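Local coordinates for nucleosome assembly protein 1, putative (Plasmodium falciparum, PDB 3FS3) that probably binds histones as a chaperone of the nucleosome assembly protein family, with a likely role in chromatin assembly in the malaria parasite, at residues P168-S173 with I200-N205. Residues are numbered along the deposited sequence; the frame is centred on the assembly and turned at random.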
ATOM      1  N   PRO A 168     -11.998  32.199 -18.700  1.00 24.45           N
ATOM      2  CA  PRO A 168     -12.599  32.173 -20.038  1.00 24.75           C
ATOM      3  C   PRO A 168     -12.770  30.801 -20.680  1.00 24.89           C
ATOM      4  O   PRO A 168     -13.161  30.700 -21.845  1.00 27.02           O
ATOM      5  CB  PRO A 168     -11.661  33.079 -20.838  1.00 25.13           C
ATOM      6  CG  PRO A 168     -10.317  32.735 -20.243  1.00 21.00           C
ATOM      7  CD  PRO A 168     -10.601  32.671 -18.752  1.00 23.04           C
ATOM      8  N   PHE A 169     -12.505  29.744 -19.922  1.00 23.14           N
ATOM      9  CA  PHE A 169     -12.602  28.392 -20.462  1.00 23.81           C
ATOM     10  C   PHE A 169     -13.890  27.661 -20.105  1.00 25.32           C
ATOM     11  O   PHE A 169     -14.515  27.044 -20.967  1.00 25.35           O
ATOM     12  CB  PHE A 169     -11.384  27.592 -20.011  1.00 24.00           C
ATOM     13  CG  PHE A 169     -10.098  28.150 -20.523  1.00 21.55           C
ATOM     14  CD1 PHE A 169      -9.710  27.932 -21.846  1.00 23.99           C
ATOM     15  CD2 PHE A 169      -9.300  28.938 -19.707  1.00 23.05           C
ATOM     16  CE1 PHE A 169      -8.538  28.499 -22.355  1.00 23.15           C
ATOM     17  CE2 PHE A 169      -8.124  29.511 -20.203  1.00 28.51           C
ATOM     18  CZ  PHE A 169      -7.744  29.289 -21.534  1.00 25.30           C
ATOM     19  N   PHE A 170     -14.281  27.716 -18.836  1.00 24.08           N
ATOM     20  CA  PHE A 170     -15.517  27.082 -18.405  1.00 23.01           C
ATOM     21  C   PHE A 170     -16.101  27.874 -17.251  1.00 22.63           C
ATOM     22  O   PHE A 170     -15.382  28.613 -16.581  1.00 22.07           O
ATOM     23  CB  PHE A 170     -15.286  25.611 -18.015  1.00 24.26           C
ATOM     24  CG  PHE A 170     -14.203  25.400 -16.997  1.00 25.92           C
ATOM     25  CD1 PHE A 170     -14.374  25.809 -15.679  1.00 23.90           C
ATOM     26  CD2 PHE A 170     -13.020  24.745 -17.354  1.00 27.55           C
ATOM     27  CE1 PHE A 170     -13.385  25.566 -14.728  1.00 24.05           C
ATOM     28  CE2 PHE A 170     -12.023  24.498 -16.409  1.00 23.61           C
ATOM     29  CZ  PHE A 170     -12.210  24.909 -15.093  1.00 26.73           C
ATOM     30  N   SER A 171     -17.403  27.735 -17.032  1.00 20.33           N
ATOM     31  CA  SER A 171     -18.081  28.481 -15.975  1.00 25.49           C
ATOM     32  C   SER A 171     -17.988  27.863 -14.580  1.00 23.46           C
ATOM     33  O   SER A 171     -18.125  28.568 -13.587  1.00 26.14           O
ATOM     34  CB  SER A 171     -19.558  28.669 -16.341  1.00 24.10           C
ATOM     35  OG  SER A 171     -20.191  27.415 -16.547  1.00 21.36           O
ATOM     36  N   ASN A 172     -17.762  26.556 -14.513  1.00 24.86           N
ATOM     37  CA  ASN A 172     -17.674  25.844 -13.234  1.00 22.59           C
ATOM     38  C   ASN A 172     -16.703  26.534 -12.291  1.00 24.76           C
ATOM     39  O   ASN A 172     -15.564  26.827 -12.667  1.00 21.01           O
ATOM     40  CB  ASN A 172     -17.193  24.404 -13.440  1.00 19.24           C
ATOM     41  CG  ASN A 172     -17.926  23.695 -14.552  1.00 23.18           C
ATOM     42  OD1 ASN A 172     -17.695  23.964 -15.731  1.00 27.21           O
ATOM     43  ND2 ASN A 172     -18.823  22.787 -14.187  1.00 17.79           N
ATOM     44  N   SER A 173     -17.145  26.793 -11.067  1.00 22.64           N
ATOM     45  CA  SER A 173     -16.263  27.424 -10.102  1.00 27.53           C
ATOM     46  C   SER A 173     -15.499  26.300  -9.413  1.00 25.25           C
ATOM     47  O   SER A 173     -14.481  26.537  -8.773  1.00 28.30           O
ATOM     48  CB  SER A 173     -17.063  28.233  -9.072  1.00 27.36           C
ATOM     49  OG  SER A 173     -17.692  27.372  -8.146  1.00 39.04           O
ATOM     50  N   ILE A 200     -17.826  19.414 -17.237  1.00 28.45           N
ATOM     51  CA  ILE A 200     -17.254  20.734 -17.447  1.00 26.73           C
ATOM     52  C   ILE A 200     -18.095  21.547 -18.417  1.00 27.32           C
ATOM     53  O   ILE A 200     -18.374  21.100 -19.519  1.00 26.29           O
ATOM     54  CB  ILE A 200     -15.819  20.618 -18.006  1.00 27.81           C
ATOM     55  CG1 ILE A 200     -14.965  19.768 -17.057  1.00 27.60           C
ATOM     56  CG2 ILE A 200     -15.204  22.020 -18.191  1.00 20.04           C
ATOM     57  CD1 ILE A 200     -13.546  19.520 -17.559  1.00 25.12           C
ATOM     58  N   ASP A 201     -18.495  22.747 -18.011  1.00 25.50           N
ATOM     59  CA  ASP A 201     -19.293  23.591 -18.892  1.00 26.79           C
ATOM     60  C   ASP A 201     -18.403  24.502 -19.715  1.00 24.80           C
ATOM     61  O   ASP A 201     -18.307  25.699 -19.450  1.00 23.56           O
ATOM     62  CB  ASP A 201     -20.291  24.410 -18.078  1.00 25.73           C
ATOM     63  CG  ASP A 201     -21.303  23.532 -17.373  1.00 30.64           C
ATOM     64  OD1 ASP A 201     -21.895  22.673 -18.059  1.00 28.91           O
ATOM     65  OD2 ASP A 201     -21.504  23.689 -16.147  1.00 32.53           O
ATOM     66  N   TRP A 202     -17.763  23.925 -20.729  1.00 23.39           N
ATOM     67  CA  TRP A 202     -16.857  24.675 -21.595  1.00 24.45           C
ATOM     68  C   TRP A 202     -17.518  25.817 -22.362  1.00 25.97           C
ATOM     69  O   TRP A 202     -18.636  25.680 -22.861  1.00 25.25           O
ATOM     70  CB  TRP A 202     -16.190  23.748 -22.621  1.00 25.13           C
ATOM     71  CG  TRP A 202     -15.360  22.634 -22.055  1.00 22.95           C
ATOM     72  CD1 TRP A 202     -15.743  21.338 -21.873  1.00 27.99           C
ATOM     73  CD2 TRP A 202     -13.991  22.711 -21.634  1.00 22.04           C
ATOM     74  NE1 TRP A 202     -14.697  20.596 -21.372  1.00 27.06           N
ATOM     75  CE2 TRP A 202     -13.609  21.415 -21.216  1.00 24.86           C
ATOM     76  CE3 TRP A 202     -13.049  23.750 -21.574  1.00 18.61           C
ATOM     77  CZ2 TRP A 202     -12.321  21.128 -20.741  1.00 20.64           C
ATOM     78  CZ3 TRP A 202     -11.767  23.463 -21.102  1.00 21.50           C
ATOM     79  CH2 TRP A 202     -11.417  22.160 -20.692  1.00 20.88           C
ATOM     80  N   TYR A 203     -16.821  26.944 -22.463  1.00 24.19           N
ATOM     81  CA  TYR A 203     -17.346  28.064 -23.227  1.00 27.51           C
ATOM     82  C   TYR A 203     -17.045  27.813 -24.704  1.00 29.16           C
ATOM     83  O   TYR A 203     -16.221  26.959 -25.048  1.00 28.19           O
ATOM     84  CB  TYR A 203     -16.711  29.381 -22.788  1.00 24.72           C
ATOM     85  CG  TYR A 203     -17.195  29.883 -21.450  1.00 27.88           C
ATOM     86  CD1 TYR A 203     -18.555  30.112 -21.216  1.00 26.39           C
ATOM     87  CD2 TYR A 203     -16.289  30.194 -20.437  1.00 24.55           C
ATOM     88  CE1 TYR A 203     -18.997  30.653 -19.998  1.00 26.43           C
ATOM     89  CE2 TYR A 203     -16.715  30.731 -19.229  1.00 24.68           C
ATOM     90  CZ  TYR A 203     -18.064  30.965 -19.015  1.00 26.00           C
ATOM     91  OH  TYR A 203     -18.457  31.549 -17.834  1.00 25.03           O
ATOM     92  N   ASP A 204     -17.718  28.559 -25.571  1.00 29.20           N
ATOM     93  CA  ASP A 204     -17.556  28.410 -27.011  1.00 32.88           C
ATOM     94  C   ASP A 204     -16.090  28.308 -27.470  1.00 35.32           C
ATOM     95  O   ASP A 204     -15.234  29.070 -27.027  1.00 36.78           O
ATOM     96  CB  ASP A 204     -18.265  29.569 -27.715  1.00 30.26           C
ATOM     97  CG  ASP A 204     -18.616  29.249 -29.149  1.00 31.98           C
ATOM     98  OD1 ASP A 204     -18.774  28.053 -29.473  1.00 29.47           O
ATOM     99  OD2 ASP A 204     -18.751  30.195 -29.948  1.00 36.90           O
ATOM    100  N   ASN A 205     -15.818  27.341 -28.347  1.00 37.40           N
ATOM    101  CA  ASN A 205     -14.482  27.092 -28.901  1.00 38.88           C
ATOM    102  C   ASN A 205     -13.363  26.852 -27.889  1.00 38.69           C
ATOM    103  O   ASN A 205     -12.197  26.757 -28.269  1.00 41.41           O
ATOM    104  CB  ASN A 205     -14.058  28.251 -29.810  1.00 42.41           C
ATOM    105  CG  ASN A 205     -15.032  28.494 -30.936  1.00 46.17           C
ATOM    106  OD1 ASN A 205     -15.351  27.584 -31.703  1.00 49.14           O
ATOM    107  ND2 ASN A 205     -15.512  29.732 -31.049  1.00 47.68           N
TER
HETATM  108  O   HOH W   1     -20.866  25.610 -14.565  1.00 29.51           O
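Asn172 and Asp201 share a short, nearly straight hydrogen bond, 2.7 Å from Asp201 N to Asn172 OD1. The N-H lies in the amide plane, on a lone pair of OD1. Two backbone bonds continue the join. Tyr203 N donates to Phe169 O (2.8 Å, 170° at the hydrogen), and Ser171 N gives a longer bond to Asp201 O (3.3 Å). They flank a single antiparallel beta bridge between Phe170 and Trp202. This bridge joins the loop between strands 158-164 and 174-181 to the loop that leaves strand 192-197, the last strand of the four-stranded antiparallel sheet of the NAP fold. Asp201 is the centre of an inverse gamma turn.

The Asn172 amide is fixed from both ends, because ND2 donates to Val199 O. The amide plane is nearly parallel to that of the Asp201 carboxylate (13° apart) but offset from it. A water donates to Asp201 OD2 and also hydrogen-bonds Ser171 OG.

Phe170 carries the apolar packing. With CG between the backbone N and the carbonyl carbon (chi1 54°), its ring reaches Ile200, CD2 lying 3.6 Å from Ile200 CG2. The Phe170 edge points at one face of the Trp202 six-membered ring, a T-shaped pair with centroids 5.8 Å apart. Ile200 CG2 lies over that same face, toward the rim. Ile136 of helix 131-137 touches both aromatic side chains, and Leu175 touches Phe170 and Ile200. The exposed Tyr203 side chain runs along the backbone from Pro168 to Ser171, ending with its OH 3.4 Å from Ser171 CB.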